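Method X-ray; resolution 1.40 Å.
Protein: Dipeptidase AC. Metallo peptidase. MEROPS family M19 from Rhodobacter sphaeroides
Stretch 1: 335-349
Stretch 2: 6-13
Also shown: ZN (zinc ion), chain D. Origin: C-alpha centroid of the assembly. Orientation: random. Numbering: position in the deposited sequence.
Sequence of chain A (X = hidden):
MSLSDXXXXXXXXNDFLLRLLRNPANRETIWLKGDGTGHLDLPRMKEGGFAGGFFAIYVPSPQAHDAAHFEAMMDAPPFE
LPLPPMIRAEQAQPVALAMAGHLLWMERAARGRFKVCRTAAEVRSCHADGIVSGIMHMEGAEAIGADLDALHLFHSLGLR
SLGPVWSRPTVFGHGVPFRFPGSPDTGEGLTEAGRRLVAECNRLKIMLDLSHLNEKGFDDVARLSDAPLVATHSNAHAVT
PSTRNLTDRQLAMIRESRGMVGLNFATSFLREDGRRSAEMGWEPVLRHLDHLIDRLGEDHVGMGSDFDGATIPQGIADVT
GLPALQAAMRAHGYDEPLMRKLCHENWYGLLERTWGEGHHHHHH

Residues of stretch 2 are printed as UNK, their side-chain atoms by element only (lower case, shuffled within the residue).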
# COMPACT_ATOMS: atom_id res chain seq x y z
N ASP A 335 -1.92 -16.79 -17.97
CA ASP A 335 -0.71 -17.25 -18.66
C ASP A 335 0.55 -16.54 -18.15
O ASP A 335 0.46 -15.58 -17.38
CB ASP A 335 -0.85 -17.10 -20.19
CG ASP A 335 -1.02 -15.65 -20.63
OD1 ASP A 335 -0.40 -14.75 -20.02
OD2 ASP A 335 -1.77 -15.42 -21.60
N GLU A 336 1.71 -17.03 -18.56
CA GLU A 336 2.97 -16.57 -18.01
C GLU A 336 3.26 -15.08 -18.22
O GLU A 336 3.74 -14.41 -17.31
CB GLU A 336 4.14 -17.43 -18.50
CG GLU A 336 4.11 -18.85 -17.96
CD GLU A 336 4.00 -18.91 -16.44
OE1 GLU A 336 4.77 -18.20 -15.76
OE2 GLU A 336 3.15 -19.66 -15.93
N PRO A 337 2.99 -14.56 -19.43
CA PRO A 337 3.24 -13.13 -19.60
C PRO A 337 2.36 -12.30 -18.66
O PRO A 337 2.83 -11.31 -18.11
CB PRO A 337 2.85 -12.88 -21.06
CG PRO A 337 3.07 -14.20 -21.73
CD PRO A 337 2.68 -15.23 -20.71
N LEU A 338 1.11 -12.71 -18.49
CA LEU A 338 0.22 -12.00 -17.57
C LEU A 338 0.73 -12.13 -16.14
O LEU A 338 0.76 -11.15 -15.40
CB LEU A 338 -1.22 -12.50 -17.69
CG LEU A 338 -2.20 -11.87 -16.70
CD1 LEU A 338 -2.23 -10.35 -16.82
CD2 LEU A 338 -3.60 -12.44 -16.90
N MET A 339 1.15 -13.34 -15.76
CA MET A 339 1.72 -13.53 -14.42
C MET A 339 2.90 -12.58 -14.15
O MET A 339 3.01 -12.01 -13.07
CB MET A 339 2.16 -14.98 -14.21
CG MET A 339 1.02 -15.98 -14.16
SD MET A 339 -0.05 -15.83 -12.70
CE MET A 339 1.14 -16.00 -11.37
N ARG A 340 3.79 -12.41 -15.12
CA ARG A 340 4.93 -11.52 -14.93
C ARG A 340 4.49 -10.07 -14.75
O ARG A 340 5.04 -9.33 -13.92
CB ARG A 340 5.93 -11.66 -16.07
CG ARG A 340 6.64 -13.00 -16.06
CD ARG A 340 7.81 -13.03 -17.03
NE ARG A 340 7.39 -12.97 -18.42
CZ ARG A 340 7.06 -14.04 -19.14
NH1 ARG A 340 7.11 -15.25 -18.60
NH2 ARG A 340 6.69 -13.90 -20.40
N LYS A 341 3.49 -9.67 -15.53
CA LYS A 341 2.91 -8.33 -15.38
C LYS A 341 2.35 -8.11 -13.98
O LYS A 341 2.65 -7.10 -13.33
CB LYS A 341 1.82 -8.09 -16.42
CG LYS A 341 2.34 -7.93 -17.85
CD LYS A 341 1.17 -7.75 -18.79
CE LYS A 341 1.63 -7.57 -20.23
NZ LYS A 341 0.48 -7.21 -21.10
N LEU A 342 1.52 -9.05 -13.52
CA LEU A 342 0.85 -8.93 -12.23
C LEU A 342 1.84 -9.01 -11.08
O LEU A 342 1.65 -8.39 -10.03
CB LEU A 342 -0.20 -10.03 -12.08
CG LEU A 342 -1.33 -10.00 -13.09
CD1 LEU A 342 -2.21 -11.22 -12.92
CD2 LEU A 342 -2.16 -8.72 -12.95
N CYS A 343 2.91 -9.77 -11.26
CA CYS A 343 3.87 -9.98 -10.19
C CYS A 343 4.87 -8.84 -10.01
O CYS A 343 5.22 -8.52 -8.87
CB CYS A 343 4.61 -11.33 -10.36
SG CYS A 343 3.57 -12.77 -9.97
N HIS A 344 5.34 -8.25 -11.11
CA HIS A 344 6.27 -7.13 -10.98
C HIS A 344 6.34 -6.16 -12.16
O HIS A 344 6.63 -4.98 -11.96
CB HIS A 344 7.68 -7.63 -10.66
CG HIS A 344 8.26 -8.52 -11.72
ND1 HIS A 344 8.31 -9.89 -11.58
CD2 HIS A 344 8.82 -8.24 -12.92
CE1 HIS A 344 8.87 -10.42 -12.66
NE2 HIS A 344 9.19 -9.44 -13.49
N GLU A 345 6.12 -6.64 -13.38
CA GLU A 345 6.39 -5.76 -14.53
C GLU A 345 5.50 -4.52 -14.53
O GLU A 345 5.95 -3.43 -14.90
CB GLU A 345 6.26 -6.51 -15.86
CG GLU A 345 7.29 -7.62 -16.05
CD GLU A 345 7.12 -8.35 -17.38
OE1 GLU A 345 6.12 -8.10 -18.08
OE2 GLU A 345 7.98 -9.20 -17.71
N ASN A 346 4.25 -4.68 -14.13
CA ASN A 346 3.34 -3.54 -14.13
C ASN A 346 3.79 -2.44 -13.16
O ASN A 346 3.74 -1.26 -13.51
CB ASN A 346 1.90 -3.98 -13.83
CG ASN A 346 1.28 -4.74 -14.98
OD1 ASN A 346 1.81 -4.75 -16.09
ND2 ASN A 346 0.15 -5.38 -14.73
N TRP A 347 4.21 -2.81 -11.95
CA TRP A 347 4.74 -1.79 -11.04
C TRP A 347 5.94 -1.09 -11.65
O TRP A 347 6.06 0.13 -11.55
CB TRP A 347 5.14 -2.36 -9.68
CG TRP A 347 3.98 -2.38 -8.72
CD1 TRP A 347 3.44 -3.48 -8.11
CD2 TRP A 347 3.21 -1.25 -8.29
NE1 TRP A 347 2.38 -3.10 -7.31
CE2 TRP A 347 2.22 -1.74 -7.41
CE3 TRP A 347 3.25 0.12 -8.56
CZ2 TRP A 347 1.29 -0.90 -6.79
CZ3 TRP A 347 2.33 0.96 -7.94
CH2 TRP A 347 1.36 0.44 -7.07
N TYR A 348 6.85 -1.85 -12.26
CA TYR A 348 8.05 -1.23 -12.80
C TYR A 348 7.71 -0.23 -13.91
O TYR A 348 8.29 0.85 -13.96
CB TYR A 348 9.07 -2.27 -13.30
CG TYR A 348 9.58 -3.23 -12.25
CD1 TYR A 348 9.44 -2.98 -10.89
CD2 TYR A 348 10.23 -4.40 -12.63
CE1 TYR A 348 9.91 -3.87 -9.94
CE2 TYR A 348 10.70 -5.31 -11.69
CZ TYR A 348 10.54 -5.03 -10.34
OH TYR A 348 11.01 -5.92 -9.40
N GLY A 349 6.77 -0.60 -14.77
CA GLY A 349 6.29 0.32 -15.80
C GLY A 349 5.65 1.56 -15.19
O GLY A 349 5.91 2.67 -15.64
N UNK A 6 8.71 -19.86 -9.10
CA UNK A 6 8.15 -18.68 -8.44
C UNK A 6 8.62 -17.42 -9.15
O UNK A 6 9.83 -17.19 -9.29
c UNK A 6 8.07 -17.30 -6.33
c UNK A 6 8.58 -18.60 -6.97
o UNK A 6 8.05 -19.72 -6.25
N UNK A 7 7.69 -16.59 -9.58
CA UNK A 7 8.05 -15.32 -10.21
C UNK A 7 8.28 -14.29 -9.11
O UNK A 7 7.48 -14.19 -8.20
c UNK A 7 7.29 -13.49 -11.75
c UNK A 7 5.47 -15.59 -13.07
c UNK A 7 6.93 -14.84 -11.13
c UNK A 7 6.66 -15.89 -12.20
N UNK A 8 9.37 -13.52 -9.19
CA UNK A 8 9.59 -12.53 -8.14
C UNK A 8 8.44 -11.53 -8.10
O UNK A 8 7.91 -11.15 -9.14
c UNK A 8 10.89 -11.83 -8.56
c UNK A 8 10.48 -13.55 -10.17
c UNK A 8 11.59 -12.85 -9.44
N UNK A 9 8.06 -11.11 -6.90
CA UNK A 9 6.95 -10.18 -6.72
C UNK A 9 7.46 -8.85 -6.21
O UNK A 9 8.16 -8.80 -5.20
c UNK A 9 5.91 -10.74 -5.74
c UNK A 9 4.87 -9.69 -5.36
c UNK A 9 5.24 -11.96 -6.34
N UNK A 10 7.13 -7.79 -6.93
CA UNK A 10 7.32 -6.45 -6.39
C UNK A 10 5.97 -5.99 -5.88
O UNK A 10 4.96 -6.04 -6.60
c UNK A 10 7.24 -3.12 -6.84
c UNK A 10 9.73 -2.69 -5.73
c UNK A 10 7.86 -5.47 -7.44
c UNK A 10 8.19 -4.13 -6.87
c UNK A 10 7.54 -1.89 -6.27
c UNK A 10 8.77 -1.67 -5.72
c UNK A 10 9.42 -3.91 -6.29
N UNK A 11 5.96 -5.51 -4.64
CA UNK A 11 4.70 -5.28 -3.94
C UNK A 11 4.37 -3.82 -3.66
O UNK A 11 5.26 -3.00 -3.38
o UNK A 11 3.34 -5.24 -0.85
c UNK A 11 4.71 -6.02 -2.61
o UNK A 11 2.41 -6.50 -2.42
c UNK A 11 3.39 -5.92 -1.91
N UNK A 12 3.08 -3.51 -3.68
CA UNK A 12 2.60 -2.14 -3.58
C UNK A 12 2.54 -1.51 -2.20
O UNK A 12 2.48 -0.29 -2.10
N UNK A 13 2.55 -2.31 -1.13
CA UNK A 13 2.36 -1.74 0.21
C UNK A 13 2.61 -2.73 1.33
O UNK A 13 1.91 -3.74 1.43
n UNK A 13 0.97 0.94 1.68
c UNK A 13 0.36 -0.79 2.87
c UNK A 13 0.94 -1.21 0.37
n UNK A 13 0.35 0.35 3.65
c UNK A 13 0.72 1.37 2.90
c UNK A 13 0.74 -0.42 1.62
ZN ZN D . -0.16 0.53 5.81
O HOH W 1 2.89 -6.57 -8.38

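Position 6 carries three side-chain atoms, a carbon bearing one oxygen and one carbon, and lies beyond the reach of the helix; the branched hydroxyl identifies Thr6. Position 7 has four carbons, forked at the first, with one arm two carbons long. Its longer arm reaches Met339, and the shorter arm packs on Cys343 and His344. This is Ile7, whose CD1 lies 3.6 Å from Met339 CB and whose CG2 lies 3.7 Å from Cys343 CB and 3.6 Å from His344 CE1. Ile7 CD1 also comes within 4.1 Å of Arg340 CG, so that the side chain lies along the helix surface across more than one turn.

At position 8, three carbons close a ring onto the backbone nitrogen, which defines Pro8. Its ring makes little contact, but its carbonyl is important: His344 ND1 donates to Pro8 O at 2.8 Å, and the acceptor lies near the plane of the imidazole, at its edge. Position 9 has one carbon carrying two others, a side chain directed away from the helix; it is Val9, and its CG2 still approaches Cys343 SG at 4.1 Å.

Position 10 shows one carbon followed by a six-carbon ring with no heteroatom, pointing toward the helix, where it meets Trp347 and Tyr348. It is Phe10. Its CD2 lies 3.6 Å from Trp347 CB and its CG 3.5 Å from Tyr348 CE1. The ring turns its edge to the face of Trp347 and receives the edge of Tyr348 on its own face, both pairs being offset.

Position 11 has two carbons, the second carrying two oxygens, and points away from the helix: Asp11. Position 12 has no side-chain atoms and is therefore Gly12. Its CA sits 3.7 Å from Trp347 CZ2, and a CB here would fall 2.9 Å from that same CZ2, a clash. At position 13, one carbon leads to a five-membered ring of three carbons and two nitrogens, out of contact with the helix. It is His13, whose NE2 binds zinc at 2.2 Å, while His13 N donates to Asp11 OD2 at 3.0 Å.

The contact joins apolar packing to backbone pairing. At the wider turn of the helix, Cys343 O accepts from Phe10 N at 2.8 Å and meets Val9 CA at 3.2 Å in a CA-H...O contact, bringing the strand directly against the helix backbone. Water 1 sits between the stretches, its O 2.8 Å from Phe10 O and 2.8 Å from Leu342 O. Ile7 and Phe10 supply the main hydrophobic anchors, with the polar links of Cys343 and His344 between them.

Stretch 2 (6-13) TIPVFDGH
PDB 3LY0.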